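Local coordinates for probable transcriptional regulator (PDB 2GEN), which probably binds DNA through an N-terminal helix-turn-helix as a TetR-family transcriptional regulator, likely working as a dimer, at the interface of chains A and B. Coordinates in Å, arbitrary orientation; residue numbers count along the deposited sequence, not the author numbering. Chains: chain A/B, probable transcriptional regulator.

The interface of chains A and B. Residues chain A 164, 174-175, 180, 183; chain B 149, 151-152.
A:Arg174 and A:Val175 meet B:Pro149 and B:Asp151 in one patch of a two-fold symmetric helical interface, where the start of helix 150-169 of one chain packs against the loop and 3-10 helix that follow the same helix in the other. TetR-family regulators typically dimerise through their C-terminal helices, so this is probably the dimer contact that pairs the two DNA-binding domains; a twin patch has the chains exchanged. The carboxylate of B:Asp151 turns towards the A:Arg174 backbone, whose N donates a hydrogen bond to OD2 at 2.5 Å. The donor comes from the syn side but 31° out of the carboxylate plane. B:Asp151 OD1 faces NE of A:Arg174 at 3.7 Å, a long salt bridge with the carboxylate and guanidinium planes nearly perpendicular (89°), hence no flat, two-pronged pairing. The arginine chain, bent at chi2 and chi3, runs outward alongside the carboxylate, and its turn after CD brings NE near OD1, the rest of the guanidinium leading away. Backbone and side chain of one residue thus both engage this acid, and the nearby positive charge may favour its ionised form. A:Val175 divides its branches: CG1 meets the CB–CG edge of the B:Pro149 ring, 3.6 Å from CB, while CG2 lies alongside B:Asp151, 3.5 Å from its CB. With CG anti to the backbone N (chi1 -178°), A:Leu183 extends its CD2 branch across to CB of B:Cys152 at 3.6 Å. A:Leu164 adds a looser contact, CD1 lying 3.9 Å from the backbone O of B:Asp151. The sulfurs of A:Cys180 and B:Cys152 point towards each other, but their modelled separation is doubtful and does not establish a disulfide.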
# COMPACT_ATOMS: atom_id res chain seq x y z
N LEU A 164 -1.57 4.71 6.25
CA LEU A 164 -1.63 6.15 6.60
C LEU A 164 -0.49 6.92 5.92
O LEU A 164 -0.71 8.00 5.37
CB LEU A 164 -1.59 6.34 8.09
CG LEU A 164 -1.95 7.75 8.63
CD1 LEU A 164 -3.30 8.21 8.05
CD2 LEU A 164 -2.01 7.76 10.14
N ARG A 174 -6.39 14.37 6.61
CA ARG A 174 -6.57 15.56 7.45
C ARG A 174 -5.81 15.42 8.78
O ARG A 174 -6.27 15.97 9.80
CB ARG A 174 -8.05 15.85 7.78
CG ARG A 174 -9.11 15.35 6.84
CD ARG A 174 -10.37 15.03 7.63
NE ARG A 174 -10.93 13.72 7.31
CZ ARG A 174 -12.01 13.18 7.89
NH1 ARG A 174 -12.71 13.83 8.83
NH2 ARG A 174 -12.41 11.97 7.52
N VAL A 175 -4.70 14.68 8.80
CA VAL A 175 -3.84 14.57 10.00
C VAL A 175 -2.35 14.68 9.68
O VAL A 175 -1.95 14.39 8.56
CB VAL A 175 -4.06 13.25 10.83
CG1 VAL A 175 -4.95 13.51 12.02
CG2 VAL A 175 -4.58 12.13 9.98
N CYS A 180 0.12 10.91 14.60
CA CYS A 180 -0.53 9.61 14.78
C CYS A 180 0.48 8.54 15.21
O CYS A 180 0.13 7.38 15.32
CB CYS A 180 -1.17 9.15 13.49
SG CYS A 180 -2.45 10.31 12.91
N LEU A 183 -0.56 6.72 18.62
CA LEU A 183 -1.75 5.93 18.39
C LEU A 183 -1.44 4.64 17.61
O LEU A 183 -1.87 3.56 18.06
CB LEU A 183 -2.74 6.78 17.62
CG LEU A 183 -4.06 6.09 17.34
CD1 LEU A 183 -4.80 5.80 18.64
CD2 LEU A 183 -4.82 7.01 16.40
N PRO B 149 -8.33 10.16 15.32
CA PRO B 149 -8.74 10.89 14.11
C PRO B 149 -9.38 9.98 13.07
O PRO B 149 -9.00 8.81 12.96
CB PRO B 149 -7.44 11.47 13.58
CG PRO B 149 -6.50 11.46 14.76
CD PRO B 149 -6.89 10.33 15.61
N ASP B 151 -9.05 9.75 9.90
CA ASP B 151 -8.05 9.17 8.98
C ASP B 151 -7.27 8.02 9.59
O ASP B 151 -6.94 7.05 8.87
CB ASP B 151 -7.02 10.17 8.47
CG ASP B 151 -7.61 11.29 7.66
OD1 ASP B 151 -8.41 11.05 6.73
OD2 ASP B 151 -7.23 12.44 7.96
N CYS B 152 -6.97 8.12 10.89
CA CYS B 152 -6.31 7.02 11.63
C CYS B 152 -7.21 5.79 11.70
O CYS B 152 -6.80 4.67 11.35
CB CYS B 152 -6.01 7.43 13.05
SG CYS B 152 -4.73 8.62 13.09